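Side-chain contacts in ribosome inactivating type 1 protein (Iris hollandica, PDB 3MVG), which belongs to the type 1 ribosome-inactivating proteins, single-chain plant proteins whose fold joins a mixed beta sheet to a largely helical body: residues L204-E207 against V208-E212; D234-K237 against A238-F241. All coordinates share one frame; numbering follows the deposited sequence. Where two conformers were deposited one is given.

In the fold
Coming from the N terminus, the chain has laid down its mixed sheet and most of its helices before it enters helix 201-210. Interaction 1 (204-207 with 208-212) spans the last turns of that helix and the exit from it. The chain then runs through strands 215-223 and 229-234 into helix 235-240, where interaction 2 (234-237 with 238-241) is again a local contact within one continuous stretch, from the N-cap residue through the helix. The two lie in series, neither nested nor crossed. Their centres are 11 Å apart, and they touch: Ala211 packs on Val235, and Val208 on Val235 and Ala238, joining the two helices in the C-terminal part of the fold.

Interaction 1 (L204-E207 against V208-E212); sequences LSTE and VQRAE
Gln209 folds back on Ser205, one turn earlier in helix 201-210, and the contact is the closing stretch of this alpha helix in the C-terminal part of the ribosome-inactivating protein fold. Among the backbone bonds, Val208 N donates to Leu204 O at 3.0 Å. Arg210 N goes chiefly to Thr206 O, with a second, weak bond to Glu207 O as the chain prepares to leave the helix.

The side-chain polar contact belongs to Gln209. Its CG sits beside the backbone N (chi1 -73°), which turns the amide back along the helix until NE2 meets Ser205 O at 2.9 Å. NE2 comes from above the carbonyl plane, 71° out of it and off the lone pairs; Gln209 N grips the same oxygen from the other face, closer to the plane. The rest of the amide is held from beyond the helix: NE2 also bonds Leu248 O, and OE1 accepts from Trp250 N. Ser205 OG bonds back to Trp201 O within the helix and takes Leu248 N from the C-terminal segment.

Nonpolar contact joins Thr206 to Arg210: the threonine methyl CG2 runs alongside the arginine chain, 3.8 Å from Arg210 CD, and Trp250 packs on both. Of the charged groups, Glu207 bends at chi2 and sends OE1 to Gln218 N of strand 215-223; its OE2 is 6.2 Å from Arg210 NH1, too far for a salt bridge. Last comes a methyl against a carbonyl oxygen, Val208 CG2 lying 3.3 Å from Leu204 O.

Interaction 2 (D234-K237 against A238-F241); sequences DVEK and ARTF
Glu236 reaches forward along its helix to Thr240, and its side chain is worth following outward. CB is near Arg239, whose guanidinium lies with one face over Glu236 CA. CG, anti to the backbone N (chi1 -179°), sits 3.8 Å from Arg239 NH2, the glutamate chain passing roughly perpendicular to the arginine. A bend at chi2 then carries the carboxylate away from that charge, leaving OE2 5.4 Å from Arg239 NH2, and brings OE2 to Thr240 OG1 at 2.7 Å. Thr240 OG1 is also 2.9 Å from Glu236 O, and Asn175 of the second subunit donates to it through ND2.

All this happens on the short helix 235-240, which follows directly on strand 229-234. Asp234 is its N-cap: OD2 accepts from Lys237 N at 2.8 Å, while OD1 makes a salt bridge to Arg215. Within the helix Arg239 N donates to Val235 O, and Thr240 N to Glu236 O. The Arg239 guanidinium is held by His34 O and by Asn175 of the second subunit, which places this face of the helix at the subunit interface.

The lysine chain of Lys237 runs beside the Phe241 side chain, with Lys237 CG 3.9 Å from Phe241 CB. Extended throughout, it ends with NZ bonded to Val231 O. NZ stands 5.5 Å from the centroid of the Phe241 ring, 11° off its normal, a long cation-pi contact of weak attraction at most.

Interaction 1 (L204-E207 against V208-E212)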
ATOM      1  N   LEU A 204     -11.226   9.231 -13.149  1.00 12.40           N
ATOM      2  CA  LEU A 204     -10.016   9.702 -12.501  1.00 11.82           C
ATOM      3  C   LEU A 204      -8.889   9.883 -13.521  1.00 11.18           C
ATOM      4  O   LEU A 204      -8.150  10.876 -13.467  1.00 11.93           O
ATOM      5  CB  LEU A 204      -9.591   8.748 -11.377  1.00 11.84           C
ATOM      6  CG  LEU A 204     -10.470   8.754 -10.114  1.00 12.25           C
ATOM      7  CD1 LEU A 204     -10.227   7.509  -9.271  1.00 11.99           C
ATOM      8  CD2 LEU A 204     -10.267  10.021  -9.274  1.00 13.33           C
ATOM      9  N   SER A 205      -8.764   8.931 -14.446  1.00 11.23           N
ATOM     10  CA  SER A 205      -7.720   8.978 -15.471  1.00 11.29           C
ATOM     11  C   SER A 205      -7.847  10.250 -16.299  1.00 11.63           C
ATOM     12  O   SER A 205      -6.855  10.940 -16.552  1.00 11.54           O
ATOM     13  CB  SER A 205      -7.813   7.768 -16.402  1.00 10.96           C
ATOM     14  OG  SER A 205      -7.393   6.562 -15.756  1.00 10.97           O
ATOM     15  N   THR A 206      -9.069  10.536 -16.738  1.00 12.12           N
ATOM     16  CA  THR A 206      -9.353  11.725 -17.539  1.00 12.85           C
ATOM     17  C   THR A 206      -9.088  13.011 -16.756  1.00 12.51           C
ATOM     18  O   THR A 206      -8.429  13.929 -17.272  1.00 13.57           O
ATOM     19  CB  THR A 206     -10.778  11.663 -18.086  1.00 12.87           C
ATOM     20  OG1 THR A 206     -10.847  10.581 -19.017  1.00 14.33           O
ATOM     21  CG2 THR A 206     -11.165  12.970 -18.792  1.00 14.48           C
ATOM     22  N   GLU A 207      -9.540  13.067 -15.506  1.00 12.95           N
ATOM     23  CA  GLU A 207      -9.317  14.261 -14.694  1.00 13.55           C
ATOM     24  C   GLU A 207      -7.830  14.532 -14.485  1.00 13.42           C
ATOM     25  O   GLU A 207      -7.393  15.683 -14.519  1.00 13.68           O
ATOM     26  CB  GLU A 207     -10.054  14.186 -13.355  1.00 13.78           C
ATOM     27  CG  GLU A 207     -11.591  14.248 -13.460  1.00 15.01           C
ATOM     28  CD  GLU A 207     -12.104  15.474 -14.202  1.00 17.11           C
ATOM     29  OE1 GLU A 207     -11.588  16.587 -13.962  1.00 18.77           O
ATOM     30  OE2 GLU A 207     -13.032  15.319 -15.019  1.00 19.96           O
ATOM     31  N   VAL A 208      -7.034  13.482 -14.306  1.00 12.91           N
ATOM     32  CA  VAL A 208      -5.589  13.674 -14.193  1.00 12.83           C
ATOM     33  C   VAL A 208      -5.017  14.310 -15.469  1.00 12.76           C
ATOM     34  O   VAL A 208      -4.190  15.228 -15.392  1.00 13.03           O
ATOM     35  CB  VAL A 208      -4.858  12.365 -13.813  1.00 12.38           C
ATOM     36  CG1 VAL A 208      -3.339  12.504 -13.981  1.00 12.75           C
ATOM     37  CG2 VAL A 208      -5.203  11.973 -12.398  1.00 13.69           C
ATOM     38  N   GLN A 209      -5.469  13.831 -16.623  1.00 13.20           N
ATOM     39  CA  GLN A 209      -4.962  14.328 -17.905  1.00 13.71           C
ATOM     40  C   GLN A 209      -5.410  15.754 -18.239  1.00 14.69           C
ATOM     41  O   GLN A 209      -4.694  16.470 -18.941  1.00 16.06           O
ATOM     42  CB  GLN A 209      -5.288  13.362 -19.047  1.00 13.09           C
ATOM     43  CG  GLN A 209      -4.430  12.106 -18.996  1.00 12.79           C
ATOM     44  CD  GLN A 209      -5.007  10.975 -19.800  1.00 12.22           C
ATOM     45  OE1 GLN A 209      -4.789  10.875 -21.004  1.00 12.04           O
ATOM     46  NE2 GLN A 209      -5.754  10.105 -19.132  1.00 13.06           N
ATOM     47  N   ARG A 210      -6.565  16.164 -17.721  1.00 15.28           N
ATOM     48  CA  ARG A 210      -7.124  17.493 -18.009  1.00 16.40           C
ATOM     49  C   ARG A 210      -6.833  18.511 -16.911  1.00 16.41           C
ATOM     50  O   ARG A 210      -7.187  19.693 -17.044  1.00 16.63           O
ATOM     51  CB  ARG A 210      -8.635  17.399 -18.207  1.00 17.19           C
ATOM     52  CG  ARG A 210      -9.072  16.492 -19.334  1.00 19.47           C
ATOM     53  CD  ARG A 210     -10.547  16.672 -19.618  1.00 21.98           C
ATOM     54  NE  ARG A 210     -10.812  17.983 -20.212  1.00 23.88           N
ATOM     55  CZ  ARG A 210     -11.958  18.339 -20.790  0.70 24.87           C
ATOM     56  NH1 ARG A 210     -12.973  17.486 -20.863  0.70 25.53           N
ATOM     57  NH2 ARG A 210     -12.087  19.556 -21.302  0.70 25.18           N
ATOM     58  N   ALA A 211      -6.191  18.078 -15.830  1.00 16.19           N
ATOM     59  CA  ALA A 211      -5.970  18.946 -14.674  1.00 16.42           C
ATOM     60  C   ALA A 211      -5.117  20.161 -15.030  1.00 16.80           C
ATOM     61  O   ALA A 211      -4.234  20.085 -15.887  1.00 16.67           O
ATOM     62  CB  ALA A 211      -5.334  18.168 -13.543  1.00 16.29           C
ATOM     63  N   GLU A 212      -5.408  21.279 -14.368  1.00 17.31           N
ATOM     64  CA  GLU A 212      -4.677  22.526 -14.574  1.00 18.02           C
ATOM     65  C   GLU A 212      -4.009  22.910 -13.273  1.00 18.09           C
ATOM     66  O   GLU A 212      -4.672  23.049 -12.244  1.00 17.94           O
ATOM     67  CB  GLU A 212      -5.620  23.625 -15.063  1.00 18.57           C
ATOM     68  CG  GLU A 212      -6.052  23.410 -16.503  1.00 19.46           C
ATOM     69  CD  GLU A 212      -7.046  24.437 -17.001  0.70 20.37           C
ATOM     70  OE1 GLU A 212      -7.319  25.416 -16.279  0.70 21.68           O
ATOM     71  OE2 GLU A 212      -7.552  24.254 -18.123  0.70 22.57           O
TER

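Interaction 2 (D234-K237 against A238-F241)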
ATOM      1  N   ASP A 234      -7.625  16.831  -6.896  1.00 14.97           N
ATOM      2  CA  ASP A 234      -6.337  17.130  -7.514  1.00 15.04           C
ATOM      3  C   ASP A 234      -5.542  15.867  -7.828  1.00 14.49           C
ATOM      4  O   ASP A 234      -5.856  14.778  -7.316  1.00 13.91           O
ATOM      5  CB  ASP A 234      -5.523  18.130  -6.672  1.00 15.89           C
ATOM      6  CG  ASP A 234      -5.239  17.630  -5.282  1.00 18.67           C
ATOM      7  OD1 ASP A 234      -5.744  18.232  -4.313  1.00 23.94           O
ATOM      8  OD2 ASP A 234      -4.512  16.635  -5.140  1.00 21.71           O
ATOM      9  N   VAL A 235      -4.525  16.014  -8.669  0.50 14.36           N
ATOM     10  CA  VAL A 235      -3.724  14.879  -9.106  0.50 14.28           C
ATOM     11  C   VAL A 235      -2.992  14.204  -7.953  0.50 14.25           C
ATOM     12  O   VAL A 235      -2.947  12.974  -7.876  0.50 13.90           O
ATOM     13  CB  VAL A 235      -2.694  15.288 -10.158  0.50 14.45           C
ATOM     14  CG1 VAL A 235      -1.876  14.083 -10.538  0.50 15.04           C
ATOM     15  CG2 VAL A 235      -3.387  15.877 -11.367  0.50 14.37           C
ATOM     16  N   GLU A 236      -2.426  15.002  -7.052  1.00 13.82           N
ATOM     17  CA  GLU A 236      -1.656  14.452  -5.946  1.00 14.42           C
ATOM     18  C   GLU A 236      -2.530  13.534  -5.096  1.00 14.17           C
ATOM     19  O   GLU A 236      -2.094  12.447  -4.723  1.00 13.60           O
ATOM     20  CB  GLU A 236      -0.990  15.551  -5.117  1.00 15.00           C
ATOM     21  CG  GLU A 236      -0.157  15.013  -3.959  1.00 17.15           C
ATOM     22  CD  GLU A 236      -0.967  14.860  -2.683  0.70 18.16           C
ATOM     23  OE1 GLU A 236      -1.578  15.854  -2.244  0.70 19.43           O
ATOM     24  OE2 GLU A 236      -0.997  13.751  -2.110  0.70 18.62           O
ATOM     25  N   LYS A 237      -3.764  13.946  -4.821  1.00 13.87           N
ATOM     26  CA  LYS A 237      -4.673  13.107  -4.050  1.00 13.49           C
ATOM     27  C   LYS A 237      -5.012  11.814  -4.802  1.00 12.94           C
ATOM     28  O   LYS A 237      -5.053  10.736  -4.210  1.00 12.77           O
ATOM     29  CB  LYS A 237      -5.948  13.865  -3.656  1.00 14.26           C
ATOM     30  CG  LYS A 237      -6.842  13.081  -2.711  1.00 16.67           C
ATOM     31  CD  LYS A 237      -7.753  13.964  -1.892  0.50 18.62           C
ATOM     32  CE  LYS A 237      -8.511  13.145  -0.866  0.50 19.64           C
ATOM     33  NZ  LYS A 237      -9.563  13.938  -0.172  0.50 20.84           N
ATOM     34  N   ALA A 238      -5.237  11.918  -6.107  1.00 11.80           N
ATOM     35  CA  ALA A 238      -5.493  10.726  -6.925  1.00 11.48           C
ATOM     36  C   ALA A 238      -4.328   9.738  -6.850  1.00 11.24           C
ATOM     37  O   ALA A 238      -4.536   8.531  -6.673  1.00 11.06           O
ATOM     38  CB  ALA A 238      -5.770  11.123  -8.366  1.00 11.94           C
ATOM     39  N   ARG A 239      -3.111  10.255  -6.984  1.00 10.45           N
ATOM     40  CA  ARG A 239      -1.920   9.413  -6.921  1.00 10.79           C
ATOM     41  C   ARG A 239      -1.691   8.856  -5.516  1.00 10.95           C
ATOM     42  O   ARG A 239      -1.319   7.689  -5.355  1.00 10.48           O
ATOM     43  CB  ARG A 239      -0.695  10.199  -7.407  1.00 10.75           C
ATOM     44  CG  ARG A 239       0.552   9.329  -7.640  1.00 11.33           C
ATOM     45  CD  ARG A 239       1.752  10.138  -8.152  1.00 12.32           C
ATOM     46  NE  ARG A 239       2.098  11.159  -7.175  1.00 12.55           N
ATOM     47  CZ  ARG A 239       2.010  12.468  -7.367  1.00 11.86           C
ATOM     48  NH1 ARG A 239       1.684  12.972  -8.553  1.00 12.77           N
ATOM     49  NH2 ARG A 239       2.287  13.276  -6.358  1.00 13.36           N
ATOM     50  N   THR A 240      -1.914   9.680  -4.495  1.00 10.97           N
ATOM     51  CA  THR A 240      -1.545   9.337  -3.115  1.00 11.81           C
ATOM     52  C   THR A 240      -2.627   8.552  -2.375  1.00 11.75           C
ATOM     53  O   THR A 240      -2.342   7.516  -1.769  1.00 12.08           O
ATOM     54  CB  THR A 240      -1.205  10.604  -2.306  1.00 11.87           C
ATOM     55  OG1 THR A 240      -0.123  11.286  -2.945  1.00 12.56           O
ATOM     56  CG2 THR A 240      -0.796  10.277  -0.885  1.00 12.58           C
ATOM     57  N   PHE A 241      -3.853   9.064  -2.403  1.00 12.20           N
ATOM     58  CA  PHE A 241      -4.960   8.461  -1.671  1.00 12.84           C
ATOM     59  C   PHE A 241      -5.543   7.269  -2.423  1.00 12.50           C
ATOM     60  O   PHE A 241      -5.704   6.193  -1.858  1.00 13.48           O
ATOM     61  CB  PHE A 241      -6.030   9.524  -1.387  1.00 13.50           C
ATOM     62  CG  PHE A 241      -7.241   9.001  -0.664  1.00 15.23           C
ATOM     63  CD1 PHE A 241      -7.284   8.987   0.725  1.00 17.59           C
ATOM     64  CD2 PHE A 241      -8.344   8.543  -1.370  1.00 15.65           C
ATOM     65  CE1 PHE A 241      -8.411   8.508   1.398  1.00 19.68           C
ATOM     66  CE2 PHE A 241      -9.471   8.063  -0.706  1.00 17.33           C
ATOM     67  CZ  PHE A 241      -9.501   8.046   0.677  1.00 18.71           C
TER